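Local coordinates for protein alpha-L-rhamnosidase (Aspergillus terreus, PDB 6GSZ) that probably hydrolyses terminal non-reducing alpha-L-rhamnose residues in alpha-L-rhamnosides, as a multidomain glycoside hydrolase with an (alpha/alpha)6-type catalytic domain, at residues H315-N319 with L330-L336; P307-A313 with I420-M426; W742-L746 with M756-N760; W339-K345 with G385-P391. One frame throughout, in Å; residues are numbered along the deposited sequence. Where two conformers were deposited one is given.

Contact 1: residues H315-N319 with L330-L336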
# COMPACT_ATOMS: atom_id res chain seq x y z
N HIS A 315 11.75 2.89 15.62
CA HIS A 315 10.96 3.78 16.46
C HIS A 315 11.33 3.51 17.91
O HIS A 315 11.17 2.40 18.42
CB HIS A 315 9.47 3.61 16.22
CG HIS A 315 8.68 4.79 16.64
ND1 HIS A 315 8.40 5.82 15.77
CD2 HIS A 315 8.16 5.13 17.84
CE1 HIS A 315 7.72 6.75 16.42
NE2 HIS A 315 7.56 6.35 17.69
N LYS A 316 11.85 4.56 18.57
CA LYS A 316 12.41 4.39 19.91
C LYS A 316 11.33 4.21 20.97
O LYS A 316 10.21 4.72 20.85
CB LYS A 316 13.32 5.58 20.24
CG LYS A 316 14.61 5.57 19.44
CD LYS A 316 15.60 6.66 19.81
CE LYS A 316 16.75 6.76 18.82
NZ LYS A 316 17.65 7.89 19.15
N LEU A 317 11.71 3.50 22.02
CA LEU A 317 10.92 3.36 23.20
C LEU A 317 10.69 4.75 23.80
O LEU A 317 11.62 5.53 23.93
CB LEU A 317 11.69 2.44 24.16
CG LEU A 317 11.06 2.09 25.49
CD1 LEU A 317 9.86 1.20 25.32
CD2 LEU A 317 12.11 1.41 26.34
N ALA A 318 9.43 5.04 24.16
CA ALA A 318 9.07 6.32 24.76
C ALA A 318 8.97 6.23 26.29
O ALA A 318 9.23 7.19 26.97
CB ALA A 318 7.77 6.81 24.19
N ASN A 319 8.56 5.08 26.83
CA ASN A 319 8.33 4.95 28.25
C ASN A 319 8.22 3.46 28.60
O ASN A 319 7.81 2.64 27.78
CB ASN A 319 7.06 5.70 28.68
CG ASN A 319 6.97 5.96 30.17
OD1 ASN A 319 7.98 5.98 30.85
ND2 ASN A 319 5.75 6.09 30.68
N LEU A 330 6.01 -1.67 27.89
CA LEU A 330 6.66 -0.74 26.98
C LEU A 330 5.59 0.10 26.27
O LEU A 330 4.55 -0.42 25.86
CB LEU A 330 7.44 -1.53 25.93
CG LEU A 330 8.40 -2.61 26.43
CD1 LEU A 330 9.16 -3.19 25.26
CD2 LEU A 330 9.35 -2.06 27.49
N ASP A 331 5.90 1.38 26.11
CA ASP A 331 5.12 2.33 25.32
C ASP A 331 6.06 2.90 24.26
O ASP A 331 7.03 3.59 24.59
CB ASP A 331 4.47 3.38 26.24
CG ASP A 331 3.68 4.46 25.50
OD1 ASP A 331 3.49 4.29 24.28
OD2 ASP A 331 3.22 5.43 26.17
N PHE A 332 5.72 2.66 22.98
CA PHE A 332 6.51 3.23 21.87
C PHE A 332 5.98 4.60 21.39
O PHE A 332 6.58 5.18 20.48
CB PHE A 332 6.57 2.21 20.73
CG PHE A 332 7.54 1.13 21.12
CD1 PHE A 332 8.90 1.32 21.00
CD2 PHE A 332 7.07 -0.02 21.71
CE1 PHE A 332 9.78 0.34 21.42
CE2 PHE A 332 7.94 -1.01 22.15
CZ PHE A 332 9.29 -0.82 21.99
N GLY A 333 4.88 5.09 21.97
CA GLY A 333 4.36 6.44 21.66
C GLY A 333 3.61 6.55 20.34
O GLY A 333 3.06 7.62 20.02
N GLN A 334 3.54 5.46 19.60
CA GLN A 334 2.98 5.40 18.25
C GLN A 334 2.46 3.99 18.07
O GLN A 334 3.17 3.05 18.43
CB GLN A 334 4.05 5.72 17.21
CG GLN A 334 3.58 5.49 15.77
CD GLN A 334 2.47 6.42 15.33
OE1 GLN A 334 2.57 7.66 15.49
NE2 GLN A 334 1.40 5.83 14.75
N ASN A 335 1.26 3.86 17.51
CA ASN A 335 0.71 2.59 17.09
C ASN A 335 1.34 2.27 15.73
O ASN A 335 1.01 2.92 14.73
CB ASN A 335 -0.81 2.66 17.03
CG ASN A 335 -1.49 1.33 16.79
OD1 ASN A 335 -0.90 0.28 17.07
ND2 ASN A 335 -2.73 1.35 16.34
N LEU A 336 2.28 1.33 15.73
CA LEU A 336 3.10 1.02 14.59
C LEU A 336 2.92 -0.44 14.20
O LEU A 336 2.29 -1.23 14.89
CB LEU A 336 4.56 1.40 14.85
CG LEU A 336 5.21 0.84 16.11
CD1 LEU A 336 5.73 -0.53 15.84
CD2 LEU A 336 6.35 1.73 16.57
O HOH W 1 3.45 5.94 28.79
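Residues 315-319 lead out of strand 309-315 into strand 319-322, and their far end pairs antiparallel with strand 328-332. Asp331 N donates to Asn319 O (2.8 Å), while Asp331 O accepts from both Ala318 N (2.8 Å) and Asn319 N (3.1 Å). Two residues thus face one, a classic beta bulge. Beyond Phe332 the chain turns a corner at Gly333 and Gln334 and enters strand 335-337, in a different sheet. Asp331 shapes this corner as well, since its OD1 accepts from Gly333 N (2.8 Å) in an Asx turn. This step between sheets lies in the concanavalin-like beta domain. Leu317 CD1 lies over one face of the Phe332 ring, 4.2 Å from its centroid, in a CH-pi contact, and also meets Leu330 CB at 3.7 Å. His315 packs against the corner and the strand after it, with His315 NE2 3.6 Å from Gln334 CB and His315 CB 3.7 Å from Leu336 CD2. At the solvent edge, water 1 links Asn319 ND2 to Asp331 OD2, while Asp331 OD1 is also salt-bridged to Arg399.

Contact 2: residues P307-A313 with I420-M426. With EDO (1,2-ethanediol), chain B; ACT (acetate ion), chain C.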
# COMPACT_ATOMS: atom_id res chain seq x y z
N PRO A 307 7.77 -2.23 -4.85
CA PRO A 307 8.89 -2.38 -3.95
C PRO A 307 8.60 -3.46 -2.94
O PRO A 307 7.46 -3.85 -2.72
CB PRO A 307 8.96 -1.02 -3.26
CG PRO A 307 7.52 -0.57 -3.22
CD PRO A 307 6.88 -1.10 -4.50
N PRO A 308 9.66 -3.98 -2.30
CA PRO A 308 9.52 -5.02 -1.29
C PRO A 308 9.12 -4.45 0.06
O PRO A 308 9.16 -3.25 0.30
CB PRO A 308 10.94 -5.61 -1.21
CG PRO A 308 11.82 -4.44 -1.48
CD PRO A 308 11.07 -3.62 -2.51
N VAL A 309 8.79 -5.37 0.96
CA VAL A 309 8.63 -5.04 2.38
C VAL A 309 10.04 -4.95 2.98
O VAL A 309 10.87 -5.86 2.76
CB VAL A 309 7.74 -6.07 3.11
CG1 VAL A 309 7.62 -5.75 4.59
CG2 VAL A 309 6.35 -6.10 2.46
N ARG A 310 10.30 -3.89 3.73
CA ARG A 310 11.57 -3.66 4.38
C ARG A 310 11.34 -3.19 5.81
O ARG A 310 10.25 -2.75 6.19
CB ARG A 310 12.40 -2.60 3.66
CG ARG A 310 12.87 -3.02 2.27
CD ARG A 310 14.10 -2.23 1.83
NE ARG A 310 14.60 -2.59 0.52
CZ ARG A 310 14.22 -2.05 -0.64
NH1 ARG A 310 13.36 -1.03 -0.65
NH2 ARG A 310 14.74 -2.54 -1.76
N ARG A 311 12.43 -3.29 6.58
CA ARG A 311 12.57 -2.60 7.82
C ARG A 311 12.88 -1.14 7.47
O ARG A 311 14.01 -0.79 7.14
CB ARG A 311 13.69 -3.22 8.65
CG ARG A 311 13.54 -4.72 8.94
CD ARG A 311 14.86 -5.40 9.27
NE ARG A 311 15.40 -5.04 10.59
CZ ARG A 311 16.39 -4.18 10.82
NH1 ARG A 311 16.98 -3.52 9.80
NH2 ARG A 311 16.80 -3.98 12.08
N VAL A 312 11.83 -0.32 7.47
CA VAL A 312 11.94 1.02 6.91
C VAL A 312 12.54 1.99 7.92
O VAL A 312 13.27 2.92 7.52
CB VAL A 312 10.57 1.48 6.37
CG1 VAL A 312 10.58 2.90 5.88
CG2 VAL A 312 10.16 0.59 5.23
N ALA A 313 12.23 1.82 9.21
CA ALA A 313 12.69 2.73 10.25
C ALA A 313 12.73 2.01 11.60
O ALA A 313 12.11 1.00 11.78
CB ALA A 313 11.76 3.93 10.33
N ILE A 420 10.80 -1.86 15.27
CA ILE A 420 11.16 -1.84 13.88
C ILE A 420 9.86 -1.68 13.10
O ILE A 420 8.97 -2.48 13.22
CB ILE A 420 11.88 -3.12 13.47
CG1 ILE A 420 13.05 -3.46 14.41
CG2 ILE A 420 12.32 -3.08 12.01
CD1 ILE A 420 14.16 -2.43 14.47
N VAL A 421 9.81 -0.62 12.29
CA VAL A 421 8.67 -0.25 11.46
C VAL A 421 8.84 -0.93 10.10
O VAL A 421 9.87 -0.72 9.46
CB VAL A 421 8.53 1.26 11.31
CG1 VAL A 421 7.30 1.57 10.43
CG2 VAL A 421 8.45 1.95 12.68
N VAL A 422 7.86 -1.78 9.73
CA VAL A 422 7.98 -2.66 8.57
C VAL A 422 6.77 -2.41 7.66
O VAL A 422 5.65 -2.47 8.12
CB VAL A 422 8.05 -4.13 9.05
CG1 VAL A 422 8.10 -5.09 7.87
CG2 VAL A 422 9.21 -4.40 10.00
N HIS A 423 7.05 -2.20 6.36
CA HIS A 423 5.99 -2.08 5.37
C HIS A 423 6.59 -2.10 3.97
O HIS A 423 7.83 -2.05 3.80
CB HIS A 423 5.11 -0.81 5.55
CG HIS A 423 5.82 0.50 5.54
ND1 HIS A 423 6.16 1.14 4.35
CD2 HIS A 423 6.22 1.31 6.55
CE1 HIS A 423 6.75 2.32 4.65
NE2 HIS A 423 6.77 2.48 5.99
N SER A 424 5.69 -2.12 2.96
CA SER A 424 6.14 -2.00 1.58
C SER A 424 6.84 -0.66 1.38
O SER A 424 6.28 0.40 1.69
CB SER A 424 4.95 -2.16 0.64
OG SER A 424 4.47 -3.50 0.68
N ASP A 425 8.06 -0.70 0.84
CA ASP A 425 8.98 0.45 0.90
C ASP A 425 8.81 1.37 -0.32
O ASP A 425 9.67 1.49 -1.15
CB ASP A 425 10.42 -0.01 1.08
CG ASP A 425 11.42 1.07 1.46
OD1 ASP A 425 10.99 2.18 1.81
OD2 ASP A 425 12.62 0.80 1.31
N MET A 426 7.63 1.97 -0.39
CA MET A 426 7.27 2.88 -1.46
C MET A 426 7.98 4.23 -1.26
O MET A 426 8.27 4.64 -0.17
CB MET A 426 5.75 3.09 -1.44
CG MET A 426 4.94 1.81 -1.74
SD MET A 426 3.19 2.04 -1.43
CE MET A 426 3.19 2.34 0.33
C1 EDO B . 3.76 -5.22 -4.32
O1 EDO B . 3.64 -5.95 -3.04
C2 EDO B . 5.08 -4.47 -4.49
O2 EDO B . 5.04 -3.06 -4.02
C ACT C . 8.62 5.31 8.06
O ACT C . 7.84 4.63 7.34
OXT ACT C . 8.58 5.39 9.35
CH3 ACT C . 9.69 6.11 7.35
O HOH W 2 5.77 -5.06 -1.01
O HOH W 3 12.34 0.29 -2.74
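Val309 CG1 against Val422 CG1, 3.4 Å apart, forms the apolar centre of an antiparallel beta pair between strand 309-315, at the edge of its four-stranded sheet, and strand 417-424. On this face Arg311 CB continues the packing onto Ile420 CG2 (3.6 Å), and Trp339 of the next strand covers Val422 and Ile420. The opposite face carries Ala313 beside Val421 and, farther along, His423, whose ring has Val312 CG2 over one face at 3.9 Å from the centroid, a CH-pi contact. Arg310 and His423 form a hydrogen-bonded pair, with Arg310 N to His423 O at 3.1 Å and His423 N to Arg310 O at 3.3 Å. The register then slips by one residue: Val312 and Ala313 both face Val421 in a classic beta bulge, Val421 O accepting from Val312 N at 2.8 Å and, weakly, from Ala313 N at 3.5 Å. Past the strand, Asp425 N donates to Pro308 O (2.8 Å), and Asp425 is the centre of an inverse gamma turn. Its carboxylate receives Arg310, which has a second acidic partner in Asp168, while Arg311 reaches Glu390 across the sheet. His423 NE2 holds an acetate, probably from the crystallisation liquor, whose O lies 2.8 Å away. The salt bridge at the polar edge runs from Arg310 NH1 to Asp425 OD2 at 2.8 Å.

Contact 3: residues W742-L746 with M756-N760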
# COMPACT_ATOMS: atom_id res chain seq x y z
N TRP A 742 -15.61 4.97 14.19
CA TRP A 742 -15.51 6.34 14.74
C TRP A 742 -15.21 6.25 16.24
O TRP A 742 -14.35 6.99 16.80
CB TRP A 742 -16.78 7.15 14.43
CG TRP A 742 -16.99 7.35 12.96
CD1 TRP A 742 -17.94 6.80 12.17
CD2 TRP A 742 -16.22 8.21 12.12
NE1 TRP A 742 -17.80 7.22 10.87
CE2 TRP A 742 -16.72 8.06 10.82
CE3 TRP A 742 -15.10 9.02 12.34
CZ2 TRP A 742 -16.22 8.80 9.75
CZ3 TRP A 742 -14.60 9.74 11.28
CH2 TRP A 742 -15.14 9.60 10.00
N ASP A 743 -15.86 5.27 16.89
CA ASP A 743 -15.78 5.10 18.35
C ASP A 743 -15.07 3.78 18.71
O ASP A 743 -15.54 3.06 19.59
CB ASP A 743 -17.20 5.14 18.98
CG ASP A 743 -18.20 4.16 18.38
OD1 ASP A 743 -17.86 3.47 17.37
OD2 ASP A 743 -19.34 4.14 18.84
N SER A 744 -13.92 3.45 18.09
CA SER A 744 -13.23 2.21 18.47
C SER A 744 -12.93 2.26 19.97
O SER A 744 -12.94 1.23 20.64
CB SER A 744 -11.98 1.98 17.68
OG SER A 744 -12.25 1.42 16.39
N MET A 745 -12.59 3.45 20.48
CA MET A 745 -12.54 3.69 21.95
C MET A 745 -13.66 4.68 22.32
O MET A 745 -13.88 5.66 21.59
CB MET A 745 -11.20 4.30 22.37
CG MET A 745 -11.01 4.49 23.88
SD MET A 745 -9.28 4.90 24.28
CE MET A 745 -8.52 3.28 24.03
N LEU A 746 -14.35 4.40 23.43
CA LEU A 746 -15.40 5.26 23.94
C LEU A 746 -14.77 6.37 24.79
O LEU A 746 -13.63 6.29 25.22
CB LEU A 746 -16.40 4.40 24.73
CG LEU A 746 -16.90 3.16 24.00
CD1 LEU A 746 -17.88 2.40 24.89
CD2 LEU A 746 -17.56 3.50 22.67
N MET A 756 -15.60 -6.83 16.48
CA MET A 756 -14.79 -6.28 15.38
C MET A 756 -14.45 -4.83 15.74
O MET A 756 -15.26 -3.93 15.53
CB MET A 756 -15.58 -6.33 14.07
CG MET A 756 -14.84 -5.87 12.86
SD MET A 756 -15.94 -5.49 11.48
CE MET A 756 -16.52 -3.88 11.97
N THR A 757 -13.26 -4.62 16.31
CA THR A 757 -12.77 -3.29 16.68
C THR A 757 -11.26 -3.20 16.49
O THR A 757 -10.53 -3.94 17.16
CB THR A 757 -13.15 -2.92 18.11
OG1 THR A 757 -14.58 -2.93 18.23
CG2 THR A 757 -12.64 -1.56 18.52
N SER A 758 -10.81 -2.33 15.61
CA SER A 758 -9.41 -2.10 15.32
C SER A 758 -9.07 -0.62 15.52
O SER A 758 -9.89 0.28 15.23
CB SER A 758 -9.09 -2.56 13.91
OG SER A 758 -8.15 -1.73 13.27
N PHE A 759 -7.83 -0.34 15.93
CA PHE A 759 -7.32 1.01 16.07
C PHE A 759 -6.36 1.36 14.92
O PHE A 759 -5.56 2.31 15.06
CB PHE A 759 -6.66 1.23 17.44
CG PHE A 759 -7.65 1.14 18.56
CD1 PHE A 759 -8.32 2.27 18.95
CD2 PHE A 759 -7.95 -0.07 19.18
CE1 PHE A 759 -9.27 2.20 19.97
CE2 PHE A 759 -8.89 -0.13 20.19
CZ PHE A 759 -9.55 1.00 20.58
N ASN A 760 -6.43 0.66 13.78
CA ASN A 760 -5.51 0.95 12.70
C ASN A 760 -6.08 0.48 11.35
O ASN A 760 -5.63 -0.50 10.77
CB ASN A 760 -4.14 0.32 12.95
CG ASN A 760 -3.02 0.98 12.19
OD1 ASN A 760 -3.26 1.82 11.32
ND2 ASN A 760 -1.77 0.62 12.48
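Both segments belong to the long loop between helices 727-732 and 768-775 of the six-hairpin glycosidase domain, and they meet without any beta pairing. Trp742 and Asp743 lead in without touching residues 756-760; the indole NE1 of Trp742 hydrogen-bonds to Thr694 O instead, and Asp743 lies against a mannose of an attached glycan. Ser744 CB sits over one face of the Phe759 ring, 4.0 Å from the centroid, as a CH-pi contact, and Ser744 O approaches Thr757 CG2 at 3.5 Å and Phe759 CZ at 3.4 Å. Met745 CB follows, 3.7 Å from Phe759 CE1; Val359 of strand 351-361 packs on both residues, joining this loop to the neighbouring beta domain. Leu746, out of reach of residues 756-760, touches an N-acetylglucosamine. The opposing segment begins with Met756, of the pocket that holds a bound glucose, and is shaped by an ST turn in which Ser758 OG, also hydrogen-bonded to His761, accepts from Asn760 N at 3.0 Å. The sole hydrogen bond between the segments passes from Ser744 OG to Ser758 O, at 2.9 Å.

Contact 4: residues W339-K345 with G385-P391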
# COMPACT_ATOMS: atom_id res chain seq x y z
N TRP A 339 7.77 -5.10 14.45
CA TRP A 339 8.17 -6.03 15.51
C TRP A 339 9.24 -5.36 16.37
O TRP A 339 9.65 -4.24 16.10
CB TRP A 339 8.64 -7.35 14.93
CG TRP A 339 9.71 -7.28 13.89
CD1 TRP A 339 11.01 -6.93 14.03
CD2 TRP A 339 9.51 -7.56 12.50
NE1 TRP A 339 11.67 -7.01 12.84
CE2 TRP A 339 10.77 -7.39 11.88
CE3 TRP A 339 8.41 -7.94 11.73
CZ2 TRP A 339 10.96 -7.68 10.54
CZ3 TRP A 339 8.61 -8.20 10.39
CH2 TRP A 339 9.87 -8.09 9.83
N LEU A 340 9.70 -6.09 17.39
CA LEU A 340 10.79 -5.60 18.24
C LEU A 340 12.16 -6.12 17.80
O LEU A 340 12.26 -7.16 17.19
CB LEU A 340 10.57 -6.08 19.68
CG LEU A 340 9.30 -5.60 20.35
CD1 LEU A 340 9.17 -6.20 21.73
CD2 LEU A 340 9.25 -4.06 20.39
N ARG A 341 13.18 -5.35 18.12
CA ARG A 341 14.58 -5.79 18.12
C ARG A 341 15.09 -5.67 19.55
O ARG A 341 14.92 -4.63 20.19
CB ARG A 341 15.45 -4.91 17.21
CG ARG A 341 16.93 -5.32 17.20
CD ARG A 341 17.84 -4.39 16.43
NE ARG A 341 18.06 -3.15 17.15
CZ ARG A 341 18.51 -2.00 16.61
NH1 ARG A 341 18.71 -0.94 17.38
NH2 ARG A 341 18.75 -1.93 15.31
N ILE A 342 15.66 -6.77 20.06
CA ILE A 342 16.14 -6.80 21.45
C ILE A 342 17.64 -7.07 21.42
O ILE A 342 18.14 -7.70 20.47
CB ILE A 342 15.39 -7.85 22.31
CG1 ILE A 342 15.68 -9.30 21.89
CG2 ILE A 342 13.91 -7.51 22.34
CD1 ILE A 342 14.94 -10.35 22.69
N ARG A 343 18.32 -6.53 22.44
CA ARG A 343 19.71 -6.79 22.69
C ARG A 343 19.83 -7.07 24.19
O ARG A 343 19.62 -6.17 25.00
CB ARG A 343 20.55 -5.59 22.27
CG ARG A 343 20.54 -5.35 20.76
CD ARG A 343 21.01 -4.00 20.27
NE ARG A 343 21.11 -3.95 18.81
CZ ARG A 343 21.62 -2.92 18.13
NH1 ARG A 343 21.89 -1.79 18.77
NH2 ARG A 343 21.87 -3.02 16.84
N VAL A 344 20.10 -8.33 24.54
CA VAL A 344 19.84 -8.75 25.89
C VAL A 344 20.76 -9.92 26.24
O VAL A 344 21.05 -10.76 25.41
CB VAL A 344 18.36 -9.16 26.04
CG1 VAL A 344 17.98 -10.30 25.10
CG2 VAL A 344 18.00 -9.48 27.48
N LYS A 345 21.17 -9.97 27.52
CA LYS A 345 21.89 -11.10 28.10
C LYS A 345 21.08 -11.63 29.29
O LYS A 345 20.53 -10.88 30.08
CB LYS A 345 23.29 -10.69 28.58
CG LYS A 345 24.00 -11.79 29.36
CD LYS A 345 25.49 -11.60 29.49
CE LYS A 345 26.15 -12.89 29.95
NZ LYS A 345 27.50 -12.66 30.49
N GLY A 385 26.29 -14.70 26.45
CA GLY A 385 26.58 -13.31 26.23
C GLY A 385 25.37 -12.55 25.74
O GLY A 385 24.23 -13.01 25.86
N VAL A 386 25.64 -11.36 25.18
CA VAL A 386 24.60 -10.48 24.73
C VAL A 386 24.04 -11.02 23.41
O VAL A 386 24.78 -11.28 22.48
CB VAL A 386 25.12 -9.06 24.55
CG1 VAL A 386 24.05 -8.14 23.96
CG2 VAL A 386 25.63 -8.52 25.88
N GLN A 387 22.73 -11.16 23.34
CA GLN A 387 22.09 -11.72 22.14
C GLN A 387 21.26 -10.62 21.47
O GLN A 387 20.72 -9.79 22.15
CB GLN A 387 21.20 -12.89 22.54
CG GLN A 387 21.96 -14.00 23.26
CD GLN A 387 21.05 -15.14 23.66
OE1 GLN A 387 20.69 -15.27 24.84
NE2 GLN A 387 20.65 -15.93 22.67
N GLU A 388 21.20 -10.63 20.13
CA GLU A 388 20.33 -9.75 19.40
C GLU A 388 19.31 -10.59 18.63
O GLU A 388 19.66 -11.61 18.02
CB GLU A 388 21.13 -8.88 18.45
CG GLU A 388 22.04 -7.93 19.18
CD GLU A 388 22.72 -6.92 18.28
OE1 GLU A 388 22.84 -7.19 17.08
OE2 GLU A 388 23.09 -5.86 18.80
N TRP A 389 18.05 -10.15 18.66
CA TRP A 389 16.97 -10.91 18.01
C TRP A 389 15.92 -9.96 17.47
O TRP A 389 15.54 -8.98 18.11
CB TRP A 389 16.39 -11.93 18.98
CG TRP A 389 15.15 -12.64 18.53
CD1 TRP A 389 15.09 -13.78 17.78
CD2 TRP A 389 13.79 -12.27 18.77
NE1 TRP A 389 13.79 -14.16 17.57
CE2 TRP A 389 12.97 -13.23 18.15
CE3 TRP A 389 13.18 -11.17 19.39
CZ2 TRP A 389 11.58 -13.17 18.21
CZ3 TRP A 389 11.80 -11.10 19.45
CH2 TRP A 389 11.02 -12.09 18.86
N GLU A 390 15.39 -10.39 16.33
CA GLU A 390 14.14 -9.93 15.77
C GLU A 390 13.43 -11.17 15.25
O GLU A 390 14.10 -12.10 14.78
CB GLU A 390 14.31 -8.97 14.58
CG GLU A 390 14.92 -7.64 14.93
CD GLU A 390 15.20 -6.70 13.75
OE1 GLU A 390 14.52 -6.77 12.68
OE2 GLU A 390 16.11 -5.87 13.94
N PRO A 391 12.08 -11.21 15.28
CA PRO A 391 11.38 -12.34 14.67
C PRO A 391 11.57 -12.32 13.16
O PRO A 391 11.88 -11.26 12.56
CB PRO A 391 9.92 -12.14 15.08
CG PRO A 391 9.82 -10.63 15.28
CD PRO A 391 11.18 -10.18 15.80
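Arg343 and Glu388, a non-hydrogen-bonded pair, stand on one face of the strand pair; m chi1 and t chi2 in both let Arg343 NE meet Glu388 OE2 in a 2.8 Å salt bridge, the carboxylate oxygen lying over a face of the guanidinium. The CA-to-CB bond of Trp339 points toward the other strand, Trp339 CB touching Pro391 CG (3.5 Å); with chi1 p, Trp339 NE1 donates to Glu390 OE1 (2.9 Å). Glu390 has a stronger partner in Arg311, to which OE2 is salt-bridged. The other face is largely apolar: Ile342, with chi1 p and chi2 t, brings CD1 to 3.8 Å from Trp389 CE3, and Phe379 of strand 376-380 packs on both. Gln387 lies on this face too, its amide hydrogen-bonded to Ser271 and to the backbone N of Ser382. Two hydrogen-bonded pairs flank Arg343-Glu388: Ile342 N to Trp389 O (2.9 Å) with Trp389 N to Ile342 O (3.0 Å), and Val344 N to Gln387 O (2.9 Å) with Gln387 N to Val344 O (2.7 Å). One sheet face bearing charges and the other packed on a second sheet, with 387-389 outermost, is the arrangement of a beta sandwich, consistent with the concanavalin-like domain.

How the contacts relate
Along the chain, contact 2 closes a long loop inside which contacts 1 and 4 follow one another; contact 3 comes much later, in the glycosidase domain. Contacts 2 and 4 build one four-stranded antiparallel sheet, in the order 309-315, 417-424, 339-344, 387-389. Their centres are about 20 Å apart, and a salt bridge from Arg311 NH2 to Glu390 OE2 (2.7 Å) joins them. Contact 1, whose centre is about 18 Å from that of contact 2 and about 17 Å from that of contact 4, is the crossing from this sheet to another, with Phe332 packed on Leu340. It also meets contact 3, where Asn335 touches Phe759 and Asn760. The beta domain is thereby joined to a catalytic-domain loop that carries a residue of the pocket holding a bound glucose.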